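Local coordinates for protein endo-beta-1,2-glucanase (Talaromyces funiculosus, PDB 6IMV) that hydrolyses internal beta-1,2-glucosidic bonds of beta-1,2-glucans and binds sophorose, the beta-1,2-linked disaccharide of glucose, at residues L38-E41 with G42-H45; E83-Q86 with V87-Y90; P106-P109 with S110-P113; S118-D121 with T122-Q125; A175-Q178 with A179-T183. One frame throughout, in Å; residues are numbered along the deposited sequence.

Contact 1: residues L38-E41 with G42-H45; sequences LFWE and GKFH
K43 is folded back along the end of helix 30-41 by its first two torsions, CG lying beside the backbone N (chi1 -63°) and the chain bending again about CB-CG (chi2 -47°) before it runs out straight. F39 meets it from a ring swung opposite its own backbone N (chi1 -179°), with CE2 and CZ each 4.1 Å from K43 CE. Nearer the backbone, W40 CE3 touches K43 CG at 3.8 Å. Both rings approach the lysine chain aslant, through van der Waals contact with its methylenes, and they also touch each other: F39 CD2 lies 3.6 Å above one face of the W40 indole, near its rim. A serine in place of K43 would probably leave F39 CE2 and W40 CE3 without this aliphatic cover and open a gap beside the two rings. Beneath, the backbone tightens. G42 N still reaches four residues back to L38 O at 2.9 Å, but K43 N bonds to W40 O at 3.1 Å and F44 N to E41 O at 3.0 Å, a 3-10-like turn that H45 N to G42 O continues as helix gives way to loop. W40 NE1 is held by P13 O. The turn is pinned against helix 433-443 by a salt bridge from E41 to K436, against strand 415-421 by E41 OE2 and S416 N, and F44 meets W433 edge-to-face, while L38 and F39 rest on helix 98-104.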
loop_
_atom_site.group_PDB
_atom_site.type_symbol
_atom_site.label_atom_id
_atom_site.label_comp_id
_atom_site.label_asym_id
_atom_site.label_seq_id
_atom_site.Cartn_x
_atom_site.Cartn_y
_atom_site.Cartn_z
ATOM N N LEU A 38 -8.971 -9.988 10.559
ATOM C CA LEU A 38 -7.540 -10.061 10.828
ATOM C C LEU A 38 -7.080 -11.518 10.932
ATOM O O LEU A 38 -5.985 -11.851 10.475
ATOM C CB LEU A 38 -7.232 -9.300 12.117
ATOM C CG LEU A 38 -7.292 -7.783 12.013
ATOM C CD1 LEU A 38 -7.315 -7.158 13.401
ATOM C CD2 LEU A 38 -6.128 -7.255 11.190
ATOM N N PHE A 39 -7.906 -12.366 11.559
ATOM C CA PHE A 39 -7.599 -13.793 11.760
ATOM C C PHE A 39 -7.336 -14.461 10.405
ATOM O O PHE A 39 -6.307 -15.108 10.212
ATOM C CB PHE A 39 -8.730 -14.511 12.500
ATOM C CG PHE A 39 -8.472 -15.972 12.761
ATOM C CD1 PHE A 39 -7.757 -16.369 13.880
ATOM C CD2 PHE A 39 -8.913 -16.951 11.879
ATOM C CE1 PHE A 39 -7.495 -17.712 14.120
ATOM C CE2 PHE A 39 -8.656 -18.293 12.118
ATOM C CZ PHE A 39 -7.947 -18.670 13.240
ATOM N N TRP A 40 -8.265 -14.280 9.461
ATOM C CA TRP A 40 -8.146 -14.949 8.167
ATOM C C TRP A 40 -7.109 -14.261 7.266
ATOM O O TRP A 40 -6.383 -14.955 6.533
ATOM C CB TRP A 40 -9.520 -15.109 7.520
ATOM C CG TRP A 40 -10.242 -16.243 8.171
ATOM C CD1 TRP A 40 -11.219 -16.153 9.114
ATOM C CD2 TRP A 40 -9.958 -17.646 8.010
ATOM N NE1 TRP A 40 -11.586 -17.404 9.530
ATOM C CE2 TRP A 40 -10.827 -18.339 8.876
ATOM C CE3 TRP A 40 -9.060 -18.381 7.219
ATOM C CZ2 TRP A 40 -10.837 -19.731 8.957
ATOM C CZ3 TRP A 40 -9.066 -19.756 7.305
ATOM C CH2 TRP A 40 -9.950 -20.419 8.159
ATOM N N GLU A 41 -7.006 -12.928 7.350
ATOM C CA GLU A 41 -5.963 -12.207 6.621
ATOM C C GLU A 41 -4.576 -12.744 7.016
ATOM O O GLU A 41 -3.695 -12.889 6.171
ATOM C CB GLU A 41 -6.063 -10.699 6.878
ATOM C CG GLU A 41 -7.157 -9.990 6.085
ATOM C CD GLU A 41 -7.320 -10.453 4.652
ATOM O OE1 GLU A 41 -6.347 -10.353 3.871
ATOM O OE2 GLU A 41 -8.415 -10.930 4.328
ATOM N N GLY A 42 -4.390 -13.018 8.311
ATOM C CA GLY A 42 -3.156 -13.552 8.856
ATOM C C GLY A 42 -2.717 -14.873 8.236
ATOM O O GLY A 42 -1.531 -15.176 8.219
ATOM N N LYS A 43 -3.663 -15.665 7.721
ATOM C CA LYS A 43 -3.344 -16.943 7.072
ATOM C C LYS A 43 -2.579 -16.720 5.765
ATOM O O LYS A 43 -1.923 -17.645 5.274
ATOM C CB LYS A 43 -4.606 -17.778 6.830
ATOM C CG LYS A 43 -5.344 -18.195 8.093
ATOM C CD LYS A 43 -4.430 -18.749 9.160
ATOM C CE LYS A 43 -5.177 -19.391 10.312
ATOM N NZ LYS A 43 -4.292 -19.521 11.494
ATOM N N PHE A 44 -2.662 -15.506 5.213
ATOM C CA PHE A 44 -1.859 -15.122 4.048
ATOM C C PHE A 44 -0.368 -15.176 4.404
ATOM O O PHE A 44 0.478 -15.463 3.539
ATOM C CB PHE A 44 -2.266 -13.735 3.553
ATOM C CG PHE A 44 -1.492 -13.203 2.371
ATOM C CD1 PHE A 44 -1.412 -13.922 1.187
ATOM C CD2 PHE A 44 -0.899 -11.952 2.419
ATOM C CE1 PHE A 44 -0.734 -13.415 0.088
ATOM C CE2 PHE A 44 -0.219 -11.445 1.320
ATOM C CZ PHE A 44 -0.139 -12.177 0.158
ATOM N N HIS A 45 -0.056 -14.904 5.681
ATOM C CA HIS A 45 1.323 -14.816 6.157
ATOM C C HIS A 45 1.877 -16.223 6.401
ATOM O O HIS A 45 1.894 -16.694 7.541
ATOM C CB HIS A 45 1.412 -13.952 7.422
ATOM C CG HIS A 45 2.816 -13.629 7.800
ATOM N ND1 HIS A 45 3.563 -14.445 8.623
ATOM C CD2 HIS A 45 3.621 -12.605 7.447
ATOM C CE1 HIS A 45 4.763 -13.925 8.778
ATOM N NE2 HIS A 45 4.822 -12.791 8.073
#

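Contact 2: residues E83-Q86 with V87-Y90; sequences ESLQ and VMLY
Q86 and Y90, one helical turn apart, form the tight part of this contact. The glutamine chain, its CG opposite the backbone N (chi1 -180°) and extended beyond, crosses the phenol at a slant, with Q86 CG only 3.3 Å from Y90 CE2. At its end NE2 donates to Y90 OH over 2.9 Å, nearly straight at 166°, and the hydroxyl lies in the plane of the amide, which is turned 53° from the ring. At the root of the same ring, Q86 O sits 3.3 Å above one face while accepting from Y90 N. Both polar ends are tied further: Q86 OE1 to K123 NZ, and Y90 OH to H45 NE2, which should fix the rotation of the amide and the phenol. The other flank is looser between side chains and holds no side-chain hydrogen bond across the contact. M88 curls at its last torsion so that CE comes back to L85 CD2 at 3.7 Å and to S84 OG at 3.9 Å, although this methyl also rests 3.3 Å from S84 O. No solvent side exists here, since all eight residues are buried. Helix 80-94 is enclosed on several flanks: Y90 and V87 meet helix 112-133, M88 and V87 meet A172 of helix 163-182, and L85 and Q86 lie against W433 of helix 433-443, while E83 reaches S58 of strand 57-64 as well as K123 and Y127.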
loop_
_atom_site.group_PDB
_atom_site.type_symbol
_atom_site.label_atom_id
_atom_site.label_comp_id
_atom_site.label_asym_id
_atom_site.label_seq_id
_atom_site.Cartn_x
_atom_site.Cartn_y
_atom_site.Cartn_z
ATOM N N GLU A 83 7.155 -4.976 0.145
ATOM C CA GLU A 83 8.023 -4.925 1.322
ATOM C C GLU A 83 7.489 -3.916 2.347
ATOM O O GLU A 83 7.495 -4.191 3.526
ATOM C CB GLU A 83 9.448 -4.560 0.917
ATOM C CG GLU A 83 10.147 -5.639 0.118
ATOM C CD GLU A 83 10.507 -6.885 0.903
ATOM O OE1 GLU A 83 11.363 -6.784 1.811
ATOM O OE2 GLU A 83 9.934 -7.957 0.600
ATOM N N SER A 84 7.021 -2.758 1.874
ATOM C CA SER A 84 6.523 -1.686 2.738
ATOM C C SER A 84 5.301 -2.163 3.535
ATOM O O SER A 84 5.187 -1.835 4.717
ATOM C CB SER A 84 6.254 -0.409 1.951
ATOM O OG SER A 84 4.986 -0.447 1.331
ATOM N N LEU A 85 4.438 -2.987 2.919
ATOM C CA LEU A 85 3.228 -3.489 3.578
ATOM C C LEU A 85 3.596 -4.507 4.668
ATOM O O LEU A 85 3.012 -4.490 5.754
ATOM C CB LEU A 85 2.271 -4.081 2.543
ATOM C CG LEU A 85 1.657 -3.068 1.572
ATOM C CD1 LEU A 85 0.874 -3.768 0.468
ATOM C CD2 LEU A 85 0.763 -2.072 2.300
ATOM N N GLN A 86 4.574 -5.364 4.373
ATOM C CA GLN A 86 5.059 -6.378 5.289
ATOM C C GLN A 86 5.760 -5.704 6.478
ATOM O O GLN A 86 5.512 -6.044 7.636
ATOM C CB GLN A 86 5.994 -7.319 4.529
ATOM C CG GLN A 86 6.580 -8.446 5.362
ATOM C CD GLN A 86 7.567 -9.266 4.567
ATOM O OE1 GLN A 86 8.085 -8.826 3.545
ATOM N NE2 GLN A 86 7.844 -10.468 5.042
ATOM N N VAL A 87 6.612 -4.720 6.185
ATOM C CA VAL A 87 7.392 -4.036 7.212
ATOM C C VAL A 87 6.455 -3.247 8.139
ATOM O O VAL A 87 6.632 -3.283 9.363
ATOM C CB VAL A 87 8.506 -3.171 6.589
ATOM C CG1 VAL A 87 9.101 -2.182 7.586
ATOM C CG2 VAL A 87 9.600 -4.049 5.997
ATOM N N MET A 88 5.459 -2.564 7.567
ATOM C CA MET A 88 4.491 -1.799 8.362
ATOM C C MET A 88 3.763 -2.737 9.338
ATOM O O MET A 88 3.579 -2.398 10.510
ATOM C CB MET A 88 3.471 -1.080 7.467
ATOM C CG MET A 88 4.001 0.198 6.868
ATOM S SD MET A 88 2.735 1.144 5.974
ATOM C CE MET A 88 2.732 0.287 4.409
ATOM N N LEU A 89 3.350 -3.914 8.853
ATOM C CA LEU A 89 2.689 -4.921 9.695
ATOM C C LEU A 89 3.631 -5.304 10.844
ATOM O O LEU A 89 3.205 -5.379 11.999
ATOM C CB LEU A 89 2.327 -6.128 8.828
ATOM C CG LEU A 89 1.545 -7.277 9.460
ATOM C CD1 LEU A 89 2.456 -8.255 10.168
ATOM C CD2 LEU A 89 0.443 -6.812 10.389
ATOM N N TYR A 90 4.906 -5.549 10.510
ATOM C CA TYR A 90 5.905 -5.970 11.488
ATOM C C TYR A 90 6.196 -4.863 12.510
ATOM O O TYR A 90 6.539 -5.174 13.651
ATOM C CB TYR A 90 7.193 -6.436 10.804
ATOM C CG TYR A 90 7.082 -7.703 9.996
ATOM C CD1 TYR A 90 6.069 -8.626 10.196
ATOM C CD2 TYR A 90 8.019 -7.978 9.018
ATOM C CE1 TYR A 90 5.987 -9.777 9.429
ATOM C CE2 TYR A 90 7.956 -9.127 8.248
ATOM C CZ TYR A 90 6.941 -10.038 8.459
ATOM O OH TYR A 90 6.886 -11.155 7.688
#

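Contact 3: residues P106-P109 with S110-P113; sequences PNNP and SAAP
N108 and S110 join through their side chains, and the asparagine can be followed outward. Its CB carries the amide and directs it toward S110 and A111, CG standing opposite the backbone N (chi1 -171°). From there CG lies 3.9 Å from S110 OG, and the two ends of the amide part company. OD1 accepts a hydrogen bond from S110 OG at 2.8 Å, the hydroxyl coming in 22° off the carbonyl plane. ND2 goes the other way and brushes the A111 methyl, its distance to A111 CB being 4.1 Å. The serine hydroxyl can meet OD1 because its first torsion (chi1 72°) sets OG between the backbone N and the carbonyl carbon. Two backbone bonds run beneath this bridge: A111 N donates to N108 O at 3.1 Å, and A112 N to P109 O at 3.1 Å. N108 O is shared with S105 OG. P113 has no N-H to offer P109 O, which takes A112 N instead and has only P113 CD beyond it, at 3.9 Å. P109 and A112 rest on A101 of helix 98-104, which places the turn against the helix preceding it, whereas N108, P109 and S110 lie at the surface and touch a crystal neighbour. The backbone angles of P109, S110 and A111 are all close to helical, making two overlapping type I beta-turns, with P109 at the second position of the first. These turns, with proline early in them, lead into helix 112-133, proline being well tolerated in the first turn of a helix.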
loop_
_atom_site.group_PDB
_atom_site.type_symbol
_atom_site.label_atom_id
_atom_site.label_comp_id
_atom_site.label_asym_id
_atom_site.label_seq_id
_atom_site.Cartn_x
_atom_site.Cartn_y
_atom_site.Cartn_z
ATOM N N PRO A 106 -2.465 -15.511 16.265
ATOM C CA PRO A 106 -3.719 -15.362 17.010
ATOM C C PRO A 106 -3.835 -16.280 18.239
ATOM O O PRO A 106 -4.405 -15.884 19.261
ATOM C CB PRO A 106 -4.806 -15.704 15.978
ATOM C CG PRO A 106 -4.076 -16.538 14.930
ATOM C CD PRO A 106 -2.686 -15.950 14.875
ATOM N N ASN A 107 -3.304 -17.497 18.124
ATOM C CA ASN A 107 -3.443 -18.509 19.170
ATOM C C ASN A 107 -2.316 -18.365 20.198
ATOM O O ASN A 107 -2.400 -18.972 21.262
ATOM C CB ASN A 107 -3.486 -19.919 18.585
ATOM C CG ASN A 107 -4.725 -20.160 17.750
ATOM O OD1 ASN A 107 -5.801 -19.633 18.031
ATOM N ND2 ASN A 107 -4.583 -20.957 16.711
ATOM N N ASN A 108 -1.288 -17.565 19.870
ATOM C CA ASN A 108 -0.202 -17.236 20.788
ATOM C C ASN A 108 0.284 -15.803 20.556
ATOM O O ASN A 108 1.333 -15.565 19.950
ATOM C CB ASN A 108 0.917 -18.269 20.701
ATOM C CG ASN A 108 1.951 -18.069 21.786
ATOM O OD1 ASN A 108 1.874 -17.112 22.552
ATOM N ND2 ASN A 108 2.933 -18.946 21.836
ATOM N N PRO A 109 -0.456 -14.796 21.065
ATOM C CA PRO A 109 -0.148 -13.393 20.784
ATOM C C PRO A 109 1.256 -12.949 21.221
ATOM O O PRO A 109 1.860 -12.098 20.555
ATOM C CB PRO A 109 -1.210 -12.604 21.567
ATOM C CG PRO A 109 -2.327 -13.593 21.827
ATOM C CD PRO A 109 -1.659 -14.950 21.898
ATOM N N SER A 110 1.762 -13.537 22.312
ATOM C CA SER A 110 3.050 -13.178 22.882
ATOM C C SER A 110 4.180 -13.442 21.878
ATOM O O SER A 110 5.206 -12.791 21.960
ATOM C CB SER A 110 3.299 -13.911 24.191
ATOM O OG SER A 110 3.555 -15.292 23.954
ATOM N N ALA A 111 3.984 -14.390 20.943
ATOM C CA ALA A 111 5.012 -14.764 19.977
ATOM C C ALA A 111 5.142 -13.732 18.839
ATOM O O ALA A 111 6.149 -13.740 18.120
ATOM C CB ALA A 111 4.721 -16.143 19.436
ATOM N N ALA A 112 4.139 -12.858 18.660
ATOM C CA ALA A 112 4.076 -11.967 17.481
ATOM C C ALA A 112 5.338 -11.107 17.352
ATOM O O ALA A 112 5.905 -11.016 16.260
ATOM C CB ALA A 112 2.818 -11.126 17.521
ATOM N N PRO A 113 5.811 -10.422 18.419
ATOM C CA PRO A 113 7.020 -9.600 18.323
ATOM C C PRO A 113 8.255 -10.394 17.877
ATOM O O PRO A 113 9.006 -9.918 17.035
ATOM C CB PRO A 113 7.202 -9.035 19.742
ATOM C CG PRO A 113 5.800 -9.061 20.317
ATOM C CD PRO A 113 5.183 -10.322 19.747
#

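Contact 4: residues S118-D121 with T122-Q125; sequences SIMD and TKLQ
D121 and Q125 meet one turn apart on the alpha-helix 112-133, where every backbone N-H from T122 to Q125 bonds to the carbonyl four residues back. The carboxylate, carried opposite its own backbone N (chi1 -173°), swings toward the following turn, and OD1 accepts from Q125 NE2 at 2.7 Å. Q125 reaches it with an extended chain, and the acceptor falls in the plane of its amide while the donor comes almost end-on to the C-O bond; the carboxylate and amide planes stand 76° apart. With an alanine in place of D121, Q125 NE2 loses its carboxylate mate, and the exposed amide is likely to be free to turn. K123 is buried on another side of the helix. Its N bonds to I119 O at 2.7 Å, the shortest of the backbone bonds here, and its chain lies side by side with M120, CD and CE both 3.9 Å from M120 SD. Bends at the third and fourth torsions then turn NZ to G56 O and to acceptors on helix 80-94, which satisfy this buried amine. M120 packs on V87 and Y90 of helix 80-94, and L124 on W195 and W198 of helix 186-210, setting the helix between these two neighbours. T122, the third of the residues most covered, sends an N-H to S118 O that is almost straight at 175°. Beside it a water bridges the two hydroxyls, 3.0 Å from S118 OG and an unusually short 2.5 Å from T122 OG1.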
loop_
_atom_site.group_PDB
_atom_site.type_symbol
_atom_site.label_atom_id
_atom_site.label_comp_id
_atom_site.label_asym_id
_atom_site.label_seq_id
_atom_site.Cartn_x
_atom_site.Cartn_y
_atom_site.Cartn_z
ATOM N N SER A 118 12.388 -11.853 14.018
ATOM C CA SER A 118 13.113 -12.924 13.344
ATOM C C SER A 118 13.109 -12.726 11.816
ATOM O O SER A 118 14.166 -12.838 11.165
ATOM C CB SER A 118 12.547 -14.246 13.718
ATOM O OG SER A 118 13.106 -15.254 12.920
ATOM N N ILE A 119 11.936 -12.444 11.243
ATOM C CA ILE A 119 11.815 -12.301 9.797
ATOM C C ILE A 119 12.584 -11.047 9.343
ATOM O O ILE A 119 13.261 -11.066 8.318
ATOM C CB ILE A 119 10.338 -12.293 9.344
ATOM C CG1 ILE A 119 9.653 -13.633 9.630
ATOM C CG2 ILE A 119 10.241 -11.932 7.869
ATOM C CD1 ILE A 119 8.138 -13.586 9.598
ATOM N N MET A 120 12.493 -9.962 10.117
ATOM C CA MET A 120 13.144 -8.701 9.744
ATOM C C MET A 120 14.675 -8.838 9.815
ATOM O O MET A 120 15.389 -8.183 9.059
ATOM C CB MET A 120 12.678 -7.549 10.633
ATOM C CG MET A 120 11.303 -7.028 10.259
ATOM S SD MET A 120 11.296 -6.264 8.618
ATOM C CE MET A 120 12.019 -4.661 8.970
ATOM N N ASP A 121 15.162 -9.719 10.697
ATOM C CA ASP A 121 16.580 -10.022 10.797
ATOM C C ASP A 121 17.028 -10.765 9.535
ATOM O O ASP A 121 17.976 -10.367 8.873
ATOM C CB ASP A 121 16.880 -10.812 12.071
ATOM C CG ASP A 121 18.371 -11.004 12.304
ATOM O OD1 ASP A 121 19.050 -11.392 11.361
ATOM O OD2 ASP A 121 18.840 -10.732 13.417
ATOM N N THR A 122 16.318 -11.845 9.204
ATOM C CA THR A 122 16.587 -12.619 7.987
ATOM C C THR A 122 16.511 -11.702 6.760
ATOM O O THR A 122 17.377 -11.761 5.892
ATOM C CB THR A 122 15.613 -13.795 7.842
ATOM O OG1 THR A 122 15.663 -14.548 9.051
ATOM C CG2 THR A 122 15.933 -14.699 6.677
ATOM N N LYS A 123 15.471 -10.859 6.712
ATOM C CA LYS A 123 15.218 -9.960 5.570
ATOM C C LYS A 123 16.411 -9.025 5.369
ATOM O O LYS A 123 16.879 -8.886 4.243
ATOM C CB LYS A 123 13.937 -9.144 5.775
ATOM C CG LYS A 123 13.636 -8.111 4.694
ATOM C CD LYS A 123 12.477 -7.190 5.035
ATOM C CE LYS A 123 11.133 -7.889 5.104
ATOM N NZ LYS A 123 10.793 -8.580 3.842
ATOM N N LEU A 124 16.893 -8.402 6.457
ATOM C CA LEU A 124 17.996 -7.448 6.375
ATOM C C LEU A 124 19.233 -8.132 5.776
ATOM O O LEU A 124 19.914 -7.550 4.937
ATOM C CB LEU A 124 18.324 -6.881 7.760
ATOM C CG LEU A 124 19.459 -5.848 7.771
ATOM C CD1 LEU A 124 19.202 -4.725 6.765
ATOM C CD2 LEU A 124 19.656 -5.270 9.154
ATOM N N GLN A 125 19.520 -9.356 6.234
ATOM C CA GLN A 125 20.655 -10.133 5.717
ATOM C C GLN A 125 20.552 -10.214 4.180
ATOM O O GLN A 125 21.529 -9.973 3.479
ATOM C CB GLN A 125 20.719 -11.516 6.372
ATOM C CG GLN A 125 21.077 -11.463 7.849
ATOM C CD GLN A 125 21.127 -12.821 8.505
ATOM O OE1 GLN A 125 21.731 -13.759 8.000
ATOM N NE2 GLN A 125 20.499 -12.931 9.662
HETATM O O HOH W 1 13.534 -15.509 10.008
#

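Contact 5: residues A175-Q178 with A179-T183; sequences AFIQ and AAENT
A179, A180, E181 and N182 each donate their backbone N-H to the carbonyl four residues back, from A175 to Q178, in regular alpha-helical geometry. Along one flank Q178 folds at its second torsion (chi2 60°), turning its amide up the helix so that NE2 donates to N182 OD1 at 2.8 Å. The acceptor is in the plane of the Q178 amide, but the donor stands 43° above that of N182. The other end of the glutamine, OE1, accepts from a water that also donates to E181 OE1, 2.8 Å from each. All this lies in the C-terminal part of helix 163-182, one of the packed helices of the enzyme, consistent with the (alpha/alpha)6-barrel fold of this glycoside hydrolase family; another flank is apolar, with F176 against V87, A91 and I94 of helix 80-94. I177 and E181 run side by side, I177 CG2 lying 3.6 Å from E181 OE2. N182 ND2 bonds to Q453 of helix 448-457, and I177 leans on M199 of helix 186-210. Further on, A180 O receives T183 OG1 at 2.6 Å as well as T183 N.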
loop_
_atom_site.group_PDB
_atom_site.type_symbol
_atom_site.label_atom_id
_atom_site.label_comp_id
_atom_site.label_asym_id
_atom_site.label_seq_id
_atom_site.Cartn_x
_atom_site.Cartn_y
_atom_site.Cartn_z
ATOM N N ALA A 175 9.416 3.693 10.477
ATOM C CA ALA A 175 8.414 3.298 11.496
ATOM C C ALA A 175 8.890 2.086 12.307
ATOM O O ALA A 175 8.795 2.082 13.543
ATOM C CB ALA A 175 7.091 2.999 10.845
ATOM N N PHE A 176 9.353 1.049 11.603
ATOM C CA PHE A 176 9.737 -0.203 12.236
ATOM C C PHE A 176 10.848 0.047 13.258
ATOM O O PHE A 176 10.828 -0.520 14.352
ATOM C CB PHE A 176 10.200 -1.243 11.213
ATOM C CG PHE A 176 10.726 -2.494 11.859
ATOM C CD1 PHE A 176 9.860 -3.495 12.265
ATOM C CD2 PHE A 176 12.082 -2.646 12.109
ATOM C CE1 PHE A 176 10.344 -4.635 12.890
ATOM C CE2 PHE A 176 12.564 -3.785 12.733
ATOM C CZ PHE A 176 11.696 -4.783 13.113
ATOM N N ILE A 177 11.826 0.864 12.861
ATOM C CA ILE A 177 12.960 1.211 13.715
ATOM C C ILE A 177 12.434 1.830 15.009
ATOM O O ILE A 177 12.861 1.426 16.094
ATOM C CB ILE A 177 13.943 2.144 12.985
ATOM C CG1 ILE A 177 14.752 1.376 11.939
ATOM C CG2 ILE A 177 14.843 2.892 13.961
ATOM C CD1 ILE A 177 15.342 2.266 10.870
ATOM N N GLN A 178 11.517 2.801 14.879
ATOM C CA GLN A 178 10.929 3.462 16.023
ATOM C C GLN A 178 10.187 2.437 16.900
ATOM O O GLN A 178 10.335 2.454 18.126
ATOM C CB GLN A 178 9.997 4.594 15.600
ATOM C CG GLN A 178 9.506 5.432 16.765
ATOM C CD GLN A 178 10.651 6.077 17.511
ATOM O OE1 GLN A 178 11.463 6.800 16.946
ATOM N NE2 GLN A 178 10.738 5.801 18.800
ATOM N N ALA A 179 9.386 1.568 16.277
ATOM C CA ALA A 179 8.598 0.576 17.008
ATOM C C ALA A 179 9.524 -0.337 17.826
ATOM O O ALA A 179 9.264 -0.608 18.987
ATOM C CB ALA A 179 7.755 -0.235 16.052
ATOM N N ALA A 180 10.600 -0.811 17.188
ATOM C CA ALA A 180 11.549 -1.731 17.809
ATOM C C ALA A 180 12.235 -1.057 19.007
ATOM O O ALA A 180 12.367 -1.669 20.069
ATOM C CB ALA A 180 12.553 -2.196 16.795
ATOM N N GLU A 181 12.639 0.206 18.835
ATOM C CA GLU A 181 13.334 0.950 19.891
ATOM C C GLU A 181 12.365 1.265 21.042
ATOM O O GLU A 181 12.772 1.216 22.200
ATOM C CB GLU A 181 14.035 2.174 19.302
ATOM C CG GLU A 181 15.241 1.783 18.463
ATOM C CD GLU A 181 15.883 2.880 17.630
ATOM O OE1 GLU A 181 15.413 4.032 17.692
ATOM O OE2 GLU A 181 16.859 2.570 16.911
ATOM N N ASN A 182 11.081 1.476 20.732
ATOM C CA ASN A 182 10.058 1.752 21.739
ATOM C C ASN A 182 9.867 0.579 22.714
ATOM O O ASN A 182 9.303 0.796 23.776
ATOM C CB ASN A 182 8.703 2.094 21.114
ATOM C CG ASN A 182 8.616 3.520 20.622
ATOM O OD1 ASN A 182 9.516 4.319 20.872
ATOM N ND2 ASN A 182 7.539 3.844 19.919
ATOM N N THR A 183 10.296 -0.642 22.358
ATOM C CA THR A 183 10.107 -1.821 23.216
ATOM C C THR A 183 11.101 -1.852 24.387
ATOM O O THR A 183 10.874 -2.585 25.345
ATOM C CB THR A 183 10.279 -3.147 22.459
ATOM O OG1 THR A 183 11.624 -3.230 21.989
ATOM C CG2 THR A 183 9.316 -3.325 21.306
HETATM O O HOH W 2 13.973 5.870 16.103
#

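The five contacts follow one another along the chain without interleaving, each a short local stretch of about two turns on or beside a helix. Contact 2, on helix 80-94, is the most central, about 9 Å from the centre of the chain. Contacts 4, 5 and 1 touch it, their centres about 12, 13 and 14 Å from its own, while contact 3 stays about 6 Å away at the nearest atoms. Contacts 3 and 4 share helix 112-133 yet do not touch. Contact 1 also reaches contact 3 by F39 and P106. Contact 4 meets contact 1 through I119 and H45, and contact 5 through M120 and F176, so neighbouring helices 80-94, 112-133 and 163-182 are joined, with contacts 1 and 2 nearest the bound glucose.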